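Local coordinates for M157 (Murid herpesvirus 1, PDB 2NYK), which serves as a mouse cytomegalovirus ligand for Ly49 receptors of natural killer cells and has an MHC class I-like fold, at residues A[192-197]-A[204-209]; A[40-45]-A[166-171]; A[99-104]-A[151-156]; A[23-28]-A[70-75]. The protein carries 1 engineered substitution. One frame throughout, in Å; residues are numbered along the deposited sequence.

Contact 1: A[192-197]-A[204-209]; sequences TTCVVT and FTVELS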
# COMPACT_ATOMS: atom_id res chain seq x y z
N THR A 192 -13.38 -22.40 14.32
CA THR A 192 -14.02 -21.37 13.52
C THR A 192 -12.98 -20.62 12.69
O THR A 192 -11.89 -20.30 13.19
CB THR A 192 -14.76 -20.39 14.43
OG1 THR A 192 -15.75 -21.11 15.18
CG2 THR A 192 -15.44 -19.31 13.65
N THR A 193 -13.30 -20.36 11.41
CA THR A 193 -12.38 -19.63 10.54
C THR A 193 -13.10 -18.50 9.82
O THR A 193 -14.26 -18.63 9.42
CB THR A 193 -11.74 -20.55 9.48
OG1 THR A 193 -11.31 -21.77 10.12
CG2 THR A 193 -10.52 -19.88 8.83
N CYS A 194 -12.40 -17.39 9.65
CA CYS A 194 -12.90 -16.29 8.84
C CYS A 194 -11.81 -15.80 7.90
O CYS A 194 -10.78 -15.29 8.35
CB CYS A 194 -13.42 -15.16 9.72
SG CYS A 194 -14.36 -13.95 8.78
N VAL A 195 -12.03 -16.00 6.60
CA VAL A 195 -11.09 -15.60 5.57
C VAL A 195 -11.69 -14.44 4.79
O VAL A 195 -12.74 -14.59 4.15
CB VAL A 195 -10.76 -16.76 4.59
CG1 VAL A 195 -9.78 -16.30 3.54
CG2 VAL A 195 -10.24 -18.00 5.35
N VAL A 196 -11.04 -13.28 4.87
CA VAL A 196 -11.50 -12.09 4.15
C VAL A 196 -10.56 -11.75 2.99
O VAL A 196 -9.37 -11.59 3.21
CB VAL A 196 -11.66 -10.90 5.12
CG1 VAL A 196 -12.11 -9.64 4.39
CG2 VAL A 196 -12.66 -11.26 6.22
N THR A 197 -11.12 -11.66 1.78
CA THR A 197 -10.41 -11.37 0.54
C THR A 197 -10.80 -10.01 -0.03
O THR A 197 -11.99 -9.67 -0.16
CB THR A 197 -10.72 -12.47 -0.54
OG1 THR A 197 -10.42 -13.76 0.01
CG2 THR A 197 -9.87 -12.27 -1.80
N PHE A 204 -7.18 -3.24 6.26
CA PHE A 204 -8.39 -3.57 7.02
C PHE A 204 -8.06 -4.63 8.05
O PHE A 204 -7.00 -5.26 7.95
CB PHE A 204 -9.51 -4.05 6.06
CG PHE A 204 -9.22 -5.37 5.39
CD1 PHE A 204 -9.60 -6.57 5.98
CD2 PHE A 204 -8.55 -5.41 4.16
CE1 PHE A 204 -9.30 -7.80 5.36
CE2 PHE A 204 -8.25 -6.63 3.52
CZ PHE A 204 -8.63 -7.81 4.10
N THR A 205 -8.93 -4.82 9.04
CA THR A 205 -8.69 -5.85 10.06
C THR A 205 -9.88 -6.79 10.16
O THR A 205 -11.00 -6.42 9.82
CB THR A 205 -8.38 -5.25 11.47
OG1 THR A 205 -9.53 -4.56 11.96
CG2 THR A 205 -7.21 -4.30 11.43
N VAL A 206 -9.62 -8.02 10.59
CA VAL A 206 -10.64 -9.05 10.73
C VAL A 206 -10.60 -9.56 12.18
O VAL A 206 -9.52 -9.93 12.70
CB VAL A 206 -10.42 -10.22 9.77
CG1 VAL A 206 -11.57 -11.23 9.85
CG2 VAL A 206 -10.30 -9.71 8.36
N GLU A 207 -11.76 -9.53 12.82
CA GLU A 207 -11.89 -9.95 14.22
C GLU A 207 -13.11 -10.85 14.40
O GLU A 207 -14.18 -10.56 13.86
CB GLU A 207 -12.05 -8.72 15.13
CG GLU A 207 -10.88 -7.75 15.05
CD GLU A 207 -11.21 -6.40 15.64
OE1 GLU A 207 -12.35 -5.90 15.42
OE2 GLU A 207 -10.32 -5.82 16.32
N LEU A 208 -12.92 -11.93 15.16
CA LEU A 208 -14.02 -12.82 15.59
C LEU A 208 -14.64 -12.31 16.88
O LEU A 208 -13.98 -11.64 17.67
CB LEU A 208 -13.53 -14.26 15.78
CG LEU A 208 -13.05 -15.03 14.54
CD1 LEU A 208 -12.50 -16.40 14.89
CD2 LEU A 208 -14.13 -15.14 13.48
N SER A 209 -15.91 -12.65 17.10
CA SER A 209 -16.59 -12.28 18.36
C SER A 209 -16.25 -13.27 19.48
O SER A 209 -17.13 -13.93 20.03
CB SER A 209 -18.10 -12.21 18.14
OG SER A 209 -18.59 -13.48 17.75

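Contact 2: A[40-45]-A[166-171]; sequences SVDNGR and STVQKL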
# COMPACT_ATOMS: atom_id res chain seq x y z
N SER A 40 3.25 2.54 -3.08
CA SER A 40 1.94 2.32 -2.49
C SER A 40 1.16 3.60 -2.79
O SER A 40 1.76 4.63 -3.12
CB SER A 40 2.07 2.15 -0.97
OG SER A 40 3.14 1.25 -0.68
N VAL A 41 -0.16 3.54 -2.65
CA VAL A 41 -0.96 4.72 -2.85
C VAL A 41 -1.93 4.79 -1.70
O VAL A 41 -2.33 3.76 -1.17
CB VAL A 41 -1.75 4.71 -4.18
CG1 VAL A 41 -0.80 4.63 -5.39
CG2 VAL A 41 -2.76 3.56 -4.19
N ASP A 42 -2.29 6.02 -1.35
CA ASP A 42 -3.26 6.30 -0.29
C ASP A 42 -2.93 5.62 1.03
O ASP A 42 -3.83 5.15 1.74
CB ASP A 42 -4.69 6.00 -0.75
CG ASP A 42 -5.23 7.12 -1.60
OD1 ASP A 42 -4.63 8.21 -1.53
OD2 ASP A 42 -6.24 6.94 -2.31
N ASN A 43 -1.64 5.58 1.34
CA ASN A 43 -1.12 4.97 2.57
C ASN A 43 -1.58 3.50 2.77
O ASN A 43 -1.79 3.05 3.90
CB ASN A 43 -1.45 5.86 3.78
CG ASN A 43 -0.57 5.59 4.98
OD1 ASN A 43 0.63 5.27 4.85
ND2 ASN A 43 -1.16 5.69 6.16
N GLY A 44 -1.72 2.76 1.66
CA GLY A 44 -2.15 1.36 1.73
C GLY A 44 -0.99 0.43 1.50
O GLY A 44 0.16 0.84 1.60
N ARG A 45 -1.27 -0.82 1.15
CA ARG A 45 -0.21 -1.79 0.87
C ARG A 45 0.44 -1.45 -0.46
O ARG A 45 -0.15 -0.73 -1.26
CB ARG A 45 -0.78 -3.22 0.79
CG ARG A 45 -1.95 -3.52 1.74
CD ARG A 45 -1.57 -3.55 3.22
NE ARG A 45 -0.52 -4.53 3.52
CZ ARG A 45 -0.69 -5.83 3.80
NH1 ARG A 45 -1.90 -6.41 3.83
NH2 ARG A 45 0.39 -6.58 4.05
N SER A 166 -6.91 6.88 -12.30
CA SER A 166 -7.87 5.81 -12.54
C SER A 166 -7.59 4.59 -11.63
O SER A 166 -8.51 4.02 -11.08
CB SER A 166 -7.82 5.39 -14.01
OG SER A 166 -8.63 4.25 -14.24
N THR A 167 -6.32 4.23 -11.48
CA THR A 167 -5.92 3.11 -10.60
C THR A 167 -6.35 3.37 -9.17
O THR A 167 -6.94 2.52 -8.54
CB THR A 167 -4.39 2.88 -10.68
OG1 THR A 167 -4.05 2.53 -12.02
CG2 THR A 167 -3.95 1.75 -9.72
N VAL A 168 -6.11 4.58 -8.68
CA VAL A 168 -6.41 4.90 -7.29
C VAL A 168 -7.92 4.96 -7.00
O VAL A 168 -8.36 4.57 -5.94
CB VAL A 168 -5.76 6.24 -6.90
CG1 VAL A 168 -6.18 6.63 -5.48
CG2 VAL A 168 -4.24 6.13 -6.99
N GLN A 169 -8.70 5.48 -7.95
CA GLN A 169 -10.15 5.50 -7.81
C GLN A 169 -10.70 4.06 -7.76
O GLN A 169 -11.54 3.74 -6.92
CB GLN A 169 -10.79 6.33 -8.95
CG GLN A 169 -10.26 7.78 -8.99
CD GLN A 169 -10.94 8.69 -10.03
OE1 GLN A 169 -10.86 8.45 -11.24
NE2 GLN A 169 -11.59 9.75 -9.55
N LYS A 170 -10.20 3.20 -8.63
CA LYS A 170 -10.62 1.78 -8.62
C LYS A 170 -10.27 1.08 -7.31
O LYS A 170 -11.09 0.36 -6.74
CB LYS A 170 -9.98 1.01 -9.77
CG LYS A 170 -10.46 1.41 -11.13
CD LYS A 170 -9.96 0.40 -12.16
CE LYS A 170 -10.60 0.63 -13.53
NZ LYS A 170 -10.09 1.84 -14.23
N LEU A 171 -9.05 1.31 -6.82
CA LEU A 171 -8.61 0.73 -5.55
C LEU A 171 -9.51 1.14 -4.37
O LEU A 171 -9.76 0.35 -3.47
CB LEU A 171 -7.14 1.10 -5.29
CG LEU A 171 -6.11 0.33 -6.14
CD1 LEU A 171 -4.71 0.86 -5.90
CD2 LEU A 171 -6.17 -1.17 -5.86

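Contact 3: A[99-104]-A[151-156]; sequences VRYACL and YMIKSN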
# COMPACT_ATOMS: atom_id res chain seq x y z
N VAL A 99 14.66 4.66 2.90
CA VAL A 99 14.11 6.00 2.68
C VAL A 99 12.65 5.86 2.24
O VAL A 99 12.33 4.96 1.46
CB VAL A 99 14.94 6.84 1.67
CG1 VAL A 99 15.00 6.16 0.26
CG2 VAL A 99 14.41 8.26 1.56
N ARG A 100 11.79 6.74 2.74
CA ARG A 100 10.37 6.74 2.37
C ARG A 100 9.86 8.15 2.09
O ARG A 100 9.95 9.02 2.94
CB ARG A 100 9.54 6.12 3.50
CG ARG A 100 8.03 5.99 3.20
CD ARG A 100 7.30 5.47 4.47
NE ARG A 100 5.84 5.40 4.31
CZ ARG A 100 5.20 4.48 3.57
NH1 ARG A 100 5.87 3.55 2.91
NH2 ARG A 100 3.87 4.50 3.48
N TYR A 101 9.31 8.36 0.89
CA TYR A 101 8.69 9.64 0.55
C TYR A 101 7.20 9.41 0.59
O TYR A 101 6.67 8.61 -0.20
CB TYR A 101 9.10 10.10 -0.85
CG TYR A 101 10.50 10.67 -0.95
CD1 TYR A 101 11.63 9.86 -0.81
CD2 TYR A 101 10.70 12.04 -1.15
CE1 TYR A 101 12.92 10.39 -0.87
CE2 TYR A 101 12.00 12.59 -1.23
CZ TYR A 101 13.08 11.75 -1.09
OH TYR A 101 14.36 12.27 -1.16
N ALA A 102 6.54 10.07 1.52
CA ALA A 102 5.09 9.95 1.65
C ALA A 102 4.53 11.28 1.14
O ALA A 102 4.64 12.33 1.82
CB ALA A 102 4.73 9.70 3.10
N CYS A 103 3.96 11.23 -0.06
CA CYS A 103 3.58 12.45 -0.78
C CYS A 103 2.07 12.59 -0.98
O CYS A 103 1.39 11.63 -1.36
CB CYS A 103 4.27 12.47 -2.15
SG CYS A 103 6.06 12.40 -2.06
N LEU A 104 1.57 13.80 -0.73
CA LEU A 104 0.19 14.14 -0.96
C LEU A 104 0.10 14.94 -2.24
O LEU A 104 0.77 15.97 -2.37
CB LEU A 104 -0.36 14.98 0.20
CG LEU A 104 -1.73 15.65 0.07
CD1 LEU A 104 -2.88 14.64 -0.07
CD2 LEU A 104 -1.98 16.56 1.28
N TYR A 151 11.45 17.83 -5.06
CA TYR A 151 11.47 18.66 -6.27
C TYR A 151 11.13 17.84 -7.52
O TYR A 151 10.28 18.23 -8.30
CB TYR A 151 12.83 19.39 -6.41
CG TYR A 151 13.08 19.90 -7.82
CD1 TYR A 151 12.48 21.09 -8.27
CD2 TYR A 151 13.87 19.18 -8.71
CE1 TYR A 151 12.69 21.56 -9.58
CE2 TYR A 151 14.09 19.64 -10.02
CZ TYR A 151 13.50 20.82 -10.44
OH TYR A 151 13.72 21.25 -11.74
N MET A 152 11.80 16.70 -7.69
CA MET A 152 11.56 15.78 -8.81
C MET A 152 10.11 15.31 -8.87
O MET A 152 9.52 15.25 -9.95
CB MET A 152 12.51 14.59 -8.76
CG MET A 152 12.27 13.54 -9.88
SD MET A 152 13.56 12.28 -10.11
CE MET A 152 14.53 12.97 -11.44
N ILE A 153 9.55 14.93 -7.73
CA ILE A 153 8.15 14.55 -7.67
C ILE A 153 7.25 15.75 -8.05
O ILE A 153 6.37 15.64 -8.90
CB ILE A 153 7.80 13.99 -6.27
CG1 ILE A 153 8.58 12.68 -6.03
CG2 ILE A 153 6.28 13.78 -6.14
CD1 ILE A 153 8.67 12.33 -4.59
N LYS A 154 7.49 16.89 -7.40
CA LYS A 154 6.76 18.13 -7.66
C LYS A 154 6.76 18.47 -9.15
O LYS A 154 5.71 18.77 -9.74
CB LYS A 154 7.36 19.28 -6.85
CG LYS A 154 6.76 20.66 -7.16
CD LYS A 154 5.25 20.68 -6.88
CE LYS A 154 4.59 21.95 -7.45
NZ LYS A 154 4.94 23.15 -6.61
N SER A 155 7.94 18.40 -9.77
CA SER A 155 8.09 18.74 -11.18
C SER A 155 7.33 17.83 -12.14
O SER A 155 7.19 18.16 -13.31
CB SER A 155 9.57 18.74 -11.55
OG SER A 155 10.28 19.56 -10.65
N ASN A 156 6.85 16.69 -11.64
CA ASN A 156 6.20 15.70 -12.50
C ASN A 156 4.81 15.34 -12.00
O ASN A 156 4.28 14.30 -12.37
CB ASN A 156 7.10 14.46 -12.61
CG ASN A 156 8.42 14.77 -13.28
OD1 ASN A 156 8.47 14.97 -14.49
ND2 ASN A 156 9.49 14.86 -12.49

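Contact 4: A[23-28]-A[70-75]; sequences MEFEVT and DIEYVF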
# COMPACT_ATOMS: atom_id res chain seq x y z
N MET A 23 0.90 9.05 -2.55
CA MET A 23 1.74 8.00 -3.06
C MET A 23 2.95 7.92 -2.14
O MET A 23 3.48 8.97 -1.69
CB MET A 23 2.16 8.29 -4.50
CG MET A 23 2.89 7.12 -5.19
SD MET A 23 2.89 7.23 -7.04
CE MET A 23 1.39 8.16 -7.32
N GLU A 24 3.36 6.69 -1.83
CA GLU A 24 4.47 6.47 -0.92
C GLU A 24 5.50 5.70 -1.68
O GLU A 24 5.22 4.60 -2.18
CB GLU A 24 4.01 5.71 0.32
CG GLU A 24 2.88 6.43 1.17
CD GLU A 24 1.48 6.38 0.55
OE1 GLU A 24 1.07 5.34 0.00
OE2 GLU A 24 0.77 7.40 0.60
N PHE A 25 6.69 6.27 -1.80
CA PHE A 25 7.80 5.65 -2.50
C PHE A 25 8.78 5.21 -1.44
O PHE A 25 9.18 6.02 -0.58
CB PHE A 25 8.51 6.67 -3.41
CG PHE A 25 7.62 7.32 -4.41
CD1 PHE A 25 7.42 6.73 -5.67
CD2 PHE A 25 6.98 8.53 -4.12
CE1 PHE A 25 6.61 7.33 -6.61
CE2 PHE A 25 6.17 9.14 -5.03
CZ PHE A 25 5.99 8.56 -6.30
N GLU A 26 9.17 3.93 -1.45
CA GLU A 26 10.07 3.46 -0.42
C GLU A 26 11.21 2.62 -1.00
O GLU A 26 10.98 1.78 -1.88
CB GLU A 26 9.29 2.66 0.62
CG GLU A 26 10.15 2.06 1.73
CD GLU A 26 9.30 1.57 2.90
OE1 GLU A 26 9.81 0.83 3.75
OE2 GLU A 26 8.12 1.93 2.97
N VAL A 27 12.42 2.81 -0.50
CA VAL A 27 13.55 2.01 -0.94
C VAL A 27 14.35 1.59 0.28
O VAL A 27 14.63 2.40 1.16
CB VAL A 27 14.49 2.77 -1.92
CG1 VAL A 27 15.67 1.89 -2.32
CG2 VAL A 27 13.73 3.21 -3.16
N THR A 28 14.69 0.30 0.31
CA THR A 28 15.51 -0.27 1.36
C THR A 28 16.75 -0.89 0.73
O THR A 28 16.65 -1.61 -0.28
CB THR A 28 14.73 -1.33 2.17
OG1 THR A 28 13.58 -0.71 2.76
CG2 THR A 28 15.61 -1.91 3.25
N ASP A 70 10.05 5.51 -16.79
CA ASP A 70 8.95 6.25 -16.16
C ASP A 70 9.46 6.97 -14.89
O ASP A 70 10.39 6.48 -14.24
CB ASP A 70 7.78 5.30 -15.82
CG ASP A 70 6.88 5.01 -17.02
OD1 ASP A 70 6.50 5.95 -17.76
OD2 ASP A 70 6.54 3.82 -17.21
N ILE A 71 8.85 8.12 -14.57
CA ILE A 71 9.29 8.93 -13.42
C ILE A 71 9.34 8.14 -12.11
O ILE A 71 10.32 8.24 -11.37
CB ILE A 71 8.42 10.25 -13.24
CG1 ILE A 71 8.81 10.99 -11.96
CG2 ILE A 71 6.94 9.95 -13.17
CD1 ILE A 71 10.18 11.62 -12.05
N GLU A 72 8.32 7.33 -11.83
CA GLU A 72 8.29 6.54 -10.59
C GLU A 72 9.48 5.62 -10.47
O GLU A 72 10.12 5.57 -9.42
CB GLU A 72 6.99 5.72 -10.46
CG GLU A 72 5.69 6.51 -10.64
CD GLU A 72 5.27 6.64 -12.11
OE1 GLU A 72 6.13 6.89 -12.97
OE2 GLU A 72 4.07 6.53 -12.39
N TYR A 73 9.77 4.90 -11.56
CA TYR A 73 10.89 3.96 -11.60
C TYR A 73 12.21 4.67 -11.40
O TYR A 73 13.05 4.26 -10.60
CB TYR A 73 10.94 3.18 -12.93
CG TYR A 73 12.20 2.33 -13.01
CD1 TYR A 73 12.18 0.99 -12.63
CD2 TYR A 73 13.43 2.88 -13.40
CE1 TYR A 73 13.35 0.22 -12.66
CE2 TYR A 73 14.60 2.11 -13.43
CZ TYR A 73 14.54 0.78 -13.06
OH TYR A 73 15.68 -0.01 -13.07
N VAL A 74 12.40 5.75 -12.15
CA VAL A 74 13.64 6.52 -12.09
C VAL A 74 13.83 7.15 -10.71
O VAL A 74 14.95 7.14 -10.19
CB VAL A 74 13.67 7.60 -13.21
CG1 VAL A 74 14.81 8.60 -13.01
CG2 VAL A 74 13.78 6.93 -14.59
N PHE A 75 12.77 7.69 -10.11
CA PHE A 75 12.86 8.25 -8.75
C PHE A 75 13.42 7.21 -7.78
O PHE A 75 14.36 7.48 -7.03
CB PHE A 75 11.49 8.75 -8.26
CG PHE A 75 11.55 9.33 -6.88
CD1 PHE A 75 12.02 10.62 -6.68
CD2 PHE A 75 11.19 8.56 -5.78
CE1 PHE A 75 12.14 11.14 -5.42
CE2 PHE A 75 11.25 9.11 -4.50
CZ PHE A 75 11.72 10.39 -4.32

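Contact 1: A[192-197]-A[204-209]
The Phe204 ring meets Val196 obliquely, with Phe204 CE1 3.5 Å from Val196 CG1. Methyl CG2 of its own strand mate Val206 lies at the ring edge, in the ring plane. The Phe204 CZ atom also comes near Val196 CG1. A chi1 of 67° sets Phe204 CG between its backbone N and carbonyl carbon, and the ring then reaches the Val196 methyl. Val196 and Phe204 run past each other in opposite directions, and so do Val196 and Val206. The two valines meet branch to branch, with Val196 CG2 3.5 Å from Val206 CG2. Each of these methyls stands beside its own backbone N. The strands 192-197 and 204-208 are nearly antiparallel, at 164°, but their axes stay 8.3 Å apart. They therefore touch through side chains and not as hydrogen-bonded neighbours. This is the facing-sheet packing of an immunoglobulin-like sandwich, consistent with the alpha3-like domain of an MHC class I-like protein. Cys194 belongs to its core. Its SG is bonded to Cys241 in the disulfide that spans the sandwich, and that same SG lies 4.0 Å from Val206 CG1. Further along, Cys194 CB rests 3.8 Å from Leu208 CD2. The other Leu208 methyl, CD1, makes a looser approach of 4.3 Å to Thr192 CG2. The hydroxyl OG1 of Thr192 is hydrogen-bonded to the carbonyl of Ser236.

Contact 2: A[40-45]-A[166-171]
Two donors grip Val41 O, while the side chain of Val41 packs on Val168 and Leu171. One donor is Gly44 N, 3.1 Å from Val41 O, and the other is Asn201 ND2. The first bond closes a beta turn. Asp42 and Asn43 at its centre both have left-handed backbone angles. Val41 then faces helix 157-173. Its CG2 methyl comes within 3.7 Å of Leu171 CD1, and the two side chains cross at about a right angle. Val41 CB lies 4.0 Å from Val168 CG2. The other methyl of Val168, CG1, stands anti to the backbone N (chi1 175°) and meets the carboxylate of Asp42 instead. There Asp42 OD2 is only 3.2 Å from Val168 CG1, a tight approach. Asp42 OD1 takes a hydrogen bond from Thr22 N, which helps fix the rotation of the carboxylate. Val168 thus divides its two methyls between an apolar and a polar neighbour. Phe19 and Phe21 also touch Val168. Both segments also meet Asn201, in the sandwich-domain loop between strands 192-198 and 204-208. Helices packed across one face of an antiparallel sheet form the MHC class I platform; here 157-173, probably part of its alpha2 helix, meets the end of strand 35-41.

Contact 3: A[99-104]-A[151-156]
Strand 99-104 passes beneath helix 148-154 so that Cys103 and Ile153 face each other, their CA atoms 8.5 Å apart. One methyl does all the touching from the helix side. Ile153 CD1 lies 3.6 Å from Cys103 SG and 4.0 Å from Tyr101 CD2. Cys103 and Tyr101 are two apart on the strand, and both turn toward the helix. The methyl rests against the two of them together. It meets the Tyr101 ring obliquely. In Ile153 the CG1 branch is anti to the carbonyl carbon (chi1 -65°), and the chain runs on extended through chi2 to carry CD1 down to the sheet. Cys103 SG also forms the disulfide with Cys112, so this sulfur is covalently tied to the adjacent strand. Tyr151 O accepts from both Ser155 N and Ser155 OG, the latter at 2.7 Å. The hydroxyl lies above the carbonyl plane. Asn156 ND2 bonds to Met152 O at 2.6 Å, in the carbonyl plane. These bonds tie Ser155 and Asn156 back to residues four positions earlier. Around the contact, Ile153 also touches Phe25 of strand 21-30, Val110 of strand 109-118 and Phe75 of helix 71-90. The Tyr101 ring meets the Phe75 ring edge-to-face. Helix 148-154 therefore packs against three adjacent strands of the platform sheet and the facing helix.

Contact 4: A[23-28]-A[70-75]
Aromatic packing comes first: the rings of Phe25 and Phe75 meet with centroids 5.2 Å apart and planes at 58°. The two rings meet obliquely. The two side chains cross at about a right angle, and the CD2-CE2 side of Phe75 does the touching. Phe75 CE2 is 3.8 Å from Phe25 CB, and Phe75 CD2 is 4.0 Å from Phe25 CG. A chi1 of -180° turns the Phe75 ring away from its own backbone N and lets it reach from helix 71-90 to strand 21-30. Aliphatic packing is slighter. Glu72 CB lies at the edge of the Phe25 ring, near its plane, 4.2 Å from Phe25 CE1. The polar bonds of Glu72 lead away from the strand. Glu72 bends at chi2 (86°), and its OE2 pairs with Arg163 NE in a salt bridge and accepts a hydrogen bond from Trp164 NE1. These partners belong to helix 157-173. Ile153 and Leu76 also touch Phe25, within the layer between the platform sheet and its helices. The contact itself is thus apolar and not directional. The buried carboxylate beside it has its own charged and N-H partners, which would probably favour its ionised form.

All four contacts are buried, yet they lie in two parts of the fold. Contact 1 belongs to the immunoglobulin-like sandwich, about 33 to 35 Å, centre to centre, from contacts 3 and 4. It joins strand to strand. Contacts 2, 3 and 4 join helices to one antiparallel sheet, through adjacent strands 35-41, 21-30 and 96-106. Contacts 3 and 4 are close, with centres 9 Å apart, and Tyr101 N lies 2.8 Å from Phe25 O between their strands. Contact 2 is nearest the middle of the chain, and it brings a carboxylate against a methyl. Contacts 1 and 3 each include a disulfide sulfur, whereas contact 4 is mainly aromatic.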